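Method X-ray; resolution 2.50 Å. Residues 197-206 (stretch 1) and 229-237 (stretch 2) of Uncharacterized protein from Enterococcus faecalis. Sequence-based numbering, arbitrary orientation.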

ATOM      1  N   GLY B 197      -4.327   2.925   2.034  1.00 51.84           N
ATOM      2  CA  GLY B 197      -5.765   3.077   1.861  1.00 50.67           C
ATOM      3  C   GLY B 197      -6.090   4.186   0.895  1.00 50.29           C
ATOM      4  O   GLY B 197      -6.982   4.052   0.060  1.00 50.58           O
ATOM      5  N   SER B 198      -5.359   5.285   0.987  1.00 50.87           N
ATOM      6  CA  SER B 198      -5.696   6.446   0.179  1.00 51.73           C
ATOM      7  C   SER B 198      -5.382   6.156  -1.266  1.00 52.55           C
ATOM      8  O   SER B 198      -6.169   6.458  -2.162  1.00 52.91           O
ATOM      9  N   THR B 199      -4.248   5.509  -1.483  1.00 52.74           N
ATOM     10  CA  THR B 199      -3.843   5.116  -2.818  1.00 53.06           C
ATOM     11  C   THR B 199      -4.728   4.013  -3.395  1.00 51.76           C
ATOM     12  O   THR B 199      -4.886   3.914  -4.603  1.00 53.20           O
ATOM     13  N   LEU B 200      -5.311   3.181  -2.547  1.00 50.06           N
ATOM     14  CA  LEU B 200      -6.207   2.152  -3.048  1.00 50.29           C
ATOM     15  C   LEU B 200      -7.544   2.750  -3.444  1.00 50.78           C
ATOM     16  O   LEU B 200      -8.213   2.245  -4.335  1.00 51.60           O
ATOM     17  N   LEU B 201      -7.928   3.824  -2.773  1.00 50.95           N
ATOM     18  CA  LEU B 201      -9.206   4.443  -3.005  1.00 51.49           C
ATOM     19  C   LEU B 201      -9.171   5.309  -4.252  1.00 52.25           C
ATOM     20  O   LEU B 201     -10.094   5.241  -5.061  1.00 53.65           O
ATOM     21  N   VAL B 202      -8.133   6.123  -4.435  1.00 52.46           N
ATOM     22  CA  VAL B 202      -8.165   7.053  -5.566  1.00 53.09           C
ATOM     23  C   VAL B 202      -8.084   6.234  -6.839  1.00 53.92           C
ATOM     24  O   VAL B 202      -8.600   6.623  -7.873  1.00 53.49           O
ATOM     25  N   GLN B 203      -7.441   5.078  -6.746  1.00 54.88           N
ATOM     26  CA  GLN B 203      -7.336   4.183  -7.865  1.00 56.09           C
ATOM     27  C   GLN B 203      -8.678   3.498  -8.222  1.00 55.50           C
ATOM     28  O   GLN B 203      -9.014   3.333  -9.391  1.00 55.17           O
ATOM     29  N   ALA B 204      -9.432   3.079  -7.224  1.00 55.07           N
ATOM     30  CA  ALA B 204     -10.720   2.478  -7.492  1.00 55.23           C
ATOM     31  C   ALA B 204     -11.693   3.530  -8.043  1.00 55.83           C
ATOM     32  O   ALA B 204     -12.551   3.223  -8.869  1.00 56.54           O
ATOM     33  N   LEU B 205     -11.558   4.771  -7.591  1.00 55.18           N
ATOM     34  CA  LEU B 205     -12.409   5.852  -8.083  1.00 54.94           C
ATOM     35  C   LEU B 205     -12.143   6.293  -9.529  1.00 55.28           C
ATOM     36  O   LEU B 205     -13.069   6.712 -10.214  1.00 55.40           O
ATOM     37  N   THR B 206     -10.893   6.233  -9.984  1.00 54.47           N
ATOM     38  CA  THR B 206     -10.543   6.813 -11.272  1.00 54.52           C
ATOM     39  C   THR B 206     -11.440   6.361 -12.425  1.00 54.93           C
ATOM     40  O   THR B 206     -12.004   7.198 -13.130  1.00 55.77           O
ATOM     41  N   SER B 229      -1.937  15.124  -0.521  1.00 54.99           N
ATOM     42  CA  SER B 229      -1.835  14.704   0.842  1.00 54.73           C
ATOM     43  C   SER B 229      -2.209  13.250   0.865  1.00 54.50           C
ATOM     44  O   SER B 229      -2.999  12.799   0.054  1.00 54.09           O
ATOM     45  N   ASP B 230      -1.655  12.513   1.806  1.00 55.77           N
ATOM     46  CA  ASP B 230      -1.994  11.104   1.880  1.00 57.01           C
ATOM     47  C   ASP B 230      -3.198  10.848   2.788  1.00 56.27           C
ATOM     48  O   ASP B 230      -3.460   9.722   3.143  1.00 55.84           O
ATOM     49  N   TYR B 231      -3.951  11.887   3.113  1.00 55.41           N
ATOM     50  CA  TYR B 231      -5.026  11.745   4.073  1.00 55.55           C
ATOM     51  C   TYR B 231      -6.417  11.530   3.482  1.00 54.69           C
ATOM     52  O   TYR B 231      -7.397  11.436   4.205  1.00 54.48           O
ATOM     53  N   PHE B 232      -6.529  11.469   2.171  1.00 54.57           N
ATOM     54  CA  PHE B 232      -7.863  11.399   1.573  1.00 53.43           C
ATOM     55  C   PHE B 232      -8.812  10.274   2.067  1.00 52.69           C
ATOM     56  O   PHE B 232     -10.007  10.475   2.132  1.00 53.77           O
ATOM     57  N   SER B 233      -8.302   9.097   2.399  1.00 51.87           N
ATOM     58  CA  SER B 233      -9.163   7.999   2.844  1.00 51.24           C
ATOM     59  C   SER B 233      -9.394   7.950   4.368  1.00 51.50           C
ATOM     60  O   SER B 233     -10.138   7.087   4.870  1.00 51.07           O
ATOM     61  N   GLY B 234      -8.730   8.845   5.096  1.00 51.42           N
ATOM     62  CA  GLY B 234      -8.848   8.901   6.550  1.00 51.85           C
ATOM     63  C   GLY B 234     -10.299   8.939   6.989  1.00 52.70           C
ATOM     64  O   GLY B 234     -10.751   8.068   7.731  1.00 53.58           O
ATOM     65  N   PRO B 235     -11.048   9.960   6.547  1.00 52.36           N
ATOM     66  CA  PRO B 235     -12.473   9.982   6.849  1.00 52.41           C
ATOM     67  C   PRO B 235     -13.194   8.704   6.444  1.00 52.13           C
ATOM     68  O   PRO B 235     -14.082   8.225   7.176  1.00 52.24           O
ATOM     69  N   THR B 236     -12.800   8.147   5.306  1.00 51.19           N
ATOM     70  CA  THR B 236     -13.452   6.969   4.784  1.00 51.13           C
ATOM     71  C   THR B 236     -13.426   5.840   5.814  1.00 52.31           C
ATOM     72  O   THR B 236     -14.420   5.153   6.025  1.00 52.92           O
ATOM     73  N   TRP B 237     -12.309   5.653   6.495  1.00 53.15           N
ATOM     74  CA  TRP B 237     -12.259   4.563   7.452  1.00 54.15           C
ATOM     75  C   TRP B 237     -13.080   4.859   8.712  1.00 54.33           C
ATOM     76  O   TRP B 237     -13.668   3.965   9.308  1.00 54.06           O
TER

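Along the helix of stretch 1, the side chains that meet stretch 2 come from one face, beginning where the backbones nearly touch: the CA atoms of Ser198 and Ser233 lie 4.6 Å apart. Gly197 suits this close approach because it has no side chain. Its CA lies 3.6 Å from Trp237 CZ2, at the edge of the indole, and a CB here would run into that same carbon. Ser198 follows, pointing toward the turn formed by Tyr231 to Gly234. In its m rotamer, its small hydroxyl is the polar hub of the contact: Ser198 OG donates to Asp230 O (3.0 Å) and accepts from both Ser233 N (2.9 Å) and Ser233 OG (2.8 Å). Ser233, rotamer p, in turn receives a weak bond from Trp237, NE1 to OG 3.0 Å, so the indole nitrogen is tied into the same network.

Thr199 and Leu200 point sideways and make no contact. One turn after Gly197, Leu201 points toward stretch 2, its chi1 (-140°) between wells. Its CD1 reaches Phe232 CE2 at 3.9 Å and Thr236 OG1 at 3.7 Å, extending the contact with apolar bulk. Leu205, rotamer m at chi1 and t at chi2, repeats this a turn later, placing its CD1 4.3 Å from Phe232 CE2. Phe232, with chi1 t, thus meets both leucines obliquely.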

ATOM      1  CB  SER B 198      -4.959   7.682   0.681  1.00 52.28           C
ATOM      2  OG  SER B 198      -5.634   8.222   1.816  1.00 52.44           O
ATOM      3  CB  THR B 199      -2.389   4.667  -2.767  1.00 54.36           C
ATOM      4  OG1 THR B 199      -1.669   5.660  -2.036  1.00 55.68           O
ATOM      5  CG2 THR B 199      -1.791   4.553  -4.144  1.00 54.92           C
ATOM      6  CB  LEU B 200      -6.446   1.047  -2.016  1.00 49.59           C
ATOM      7  CG  LEU B 200      -5.329   0.021  -1.820  1.00 50.11           C
ATOM      8  CD1 LEU B 200      -5.590  -0.734  -0.503  1.00 50.90           C
ATOM      9  CD2 LEU B 200      -5.140  -0.952  -3.003  1.00 47.79           C
ATOM     10  CB  LEU B 201      -9.577   5.300  -1.806  1.00 51.50           C
ATOM     11  CG  LEU B 201     -11.014   5.309  -1.316  1.00 50.92           C
ATOM     12  CD1 LEU B 201     -11.378   6.662  -0.701  1.00 50.57           C
ATOM     13  CD2 LEU B 201     -11.913   4.992  -2.432  1.00 50.81           C
ATOM     14  CB  VAL B 202      -7.043   8.157  -5.552  1.00 54.27           C
ATOM     15  CG1 VAL B 202      -6.583   8.517  -4.143  1.00 54.63           C
ATOM     16  CG2 VAL B 202      -5.851   7.771  -6.426  1.00 55.37           C
ATOM     17  CB  GLN B 203      -6.276   3.124  -7.579  1.00 57.52           C
ATOM     18  CG  GLN B 203      -6.041   2.236  -8.759  1.00 58.22           C
ATOM     19  CD  GLN B 203      -5.290   0.986  -8.407  1.00 61.00           C
ATOM     20  OE1 GLN B 203      -5.223   0.576  -7.229  1.00 62.26           O
ATOM     21  NE2 GLN B 203      -4.707   0.355  -9.422  1.00 60.88           N
ATOM     22  CB  ALA B 204     -11.271   1.831  -6.241  1.00 55.44           C
ATOM     23  CB  LEU B 205     -12.286   7.079  -7.182  1.00 54.56           C
ATOM     24  CG  LEU B 205     -12.981   7.046  -5.821  1.00 54.87           C
ATOM     25  CD1 LEU B 205     -12.638   8.305  -5.055  1.00 53.75           C
ATOM     26  CD2 LEU B 205     -14.497   6.936  -5.992  1.00 54.95           C
ATOM     27  CB  THR B 206      -9.070   6.547 -11.650  1.00 55.08           C
ATOM     28  OG1 THR B 206      -8.194   7.310 -10.807  1.00 55.29           O
ATOM     29  CG2 THR B 206      -8.814   6.919 -13.103  1.00 53.64           C
ATOM     30  CB  SER B 229      -2.791  15.536   1.697  1.00 53.65           C
ATOM     31  OG  SER B 229      -3.193  14.855   2.868  1.00 53.27           O
ATOM     32  CB  ASP B 230      -0.778  10.254   2.254  1.00 58.46           C
ATOM     33  CG  ASP B 230      -0.304  10.502   3.661  1.00 61.47           C
ATOM     34  OD1 ASP B 230       0.672   9.817   4.106  1.00 63.65           O
ATOM     35  OD2 ASP B 230      -0.913  11.374   4.323  1.00 61.65           O
ATOM     36  CB  TYR B 231      -5.076  12.984   4.983  1.00 57.82           C
ATOM     37  CG  TYR B 231      -6.017  12.823   6.159  1.00 57.75           C
ATOM     38  CD1 TYR B 231      -5.780  11.845   7.140  1.00 57.16           C
ATOM     39  CD2 TYR B 231      -7.146  13.625   6.278  1.00 58.41           C
ATOM     40  CE1 TYR B 231      -6.641  11.681   8.225  1.00 58.18           C
ATOM     41  CE2 TYR B 231      -8.036  13.473   7.366  1.00 59.33           C
ATOM     42  CZ  TYR B 231      -7.772  12.499   8.336  1.00 58.93           C
ATOM     43  OH  TYR B 231      -8.641  12.348   9.396  1.00 58.51           O
ATOM     44  CB  PHE B 232      -7.777  11.364   0.045  1.00 53.51           C
ATOM     45  CG  PHE B 232      -9.102  11.451  -0.593  1.00 53.61           C
ATOM     46  CD1 PHE B 232      -9.831  12.649  -0.529  1.00 54.44           C
ATOM     47  CD2 PHE B 232      -9.685  10.333  -1.164  1.00 53.37           C
ATOM     48  CE1 PHE B 232     -11.104  12.748  -1.077  1.00 53.78           C
ATOM     49  CE2 PHE B 232     -10.952  10.417  -1.724  1.00 54.11           C
ATOM     50  CZ  PHE B 232     -11.672  11.637  -1.678  1.00 53.96           C
ATOM     51  CB  SER B 233      -8.557   6.669   2.399  1.00 50.87           C
ATOM     52  OG  SER B 233      -7.370   6.423   3.120  1.00 49.88           O
ATOM     53  CB  PRO B 235     -12.979  11.183   6.041  1.00 51.78           C
ATOM     54  CG  PRO B 235     -11.807  12.110   6.073  1.00 52.08           C
ATOM     55  CD  PRO B 235     -10.628  11.177   5.836  1.00 52.33           C
ATOM     56  CB  THR B 236     -12.795   6.537   3.466  1.00 51.02           C
ATOM     57  OG1 THR B 236     -12.566   7.695   2.649  1.00 50.66           O
ATOM     58  CG2 THR B 236     -13.675   5.552   2.704  1.00 50.17           C
ATOM     59  CB  TRP B 237     -10.811   4.211   7.774  1.00 54.83           C
ATOM     60  CG  TRP B 237      -9.959   4.080   6.523  1.00 55.31           C
ATOM     61  CD1 TRP B 237      -8.740   4.690   6.277  1.00 55.68           C
ATOM     62  CD2 TRP B 237     -10.264   3.321   5.345  1.00 55.20           C
ATOM     63  NE1 TRP B 237      -8.270   4.344   5.026  1.00 55.81           N
ATOM     64  CE2 TRP B 237      -9.182   3.504   4.430  1.00 56.00           C
ATOM     65  CE3 TRP B 237     -11.328   2.481   4.980  1.00 54.67           C
ATOM     66  CZ2 TRP B 237      -9.142   2.875   3.173  1.00 55.20           C
ATOM     67  CZ3 TRP B 237     -11.303   1.879   3.732  1.00 55.13           C
ATOM     68  CH2 TRP B 237     -10.208   2.079   2.836  1.00 55.37           C
TER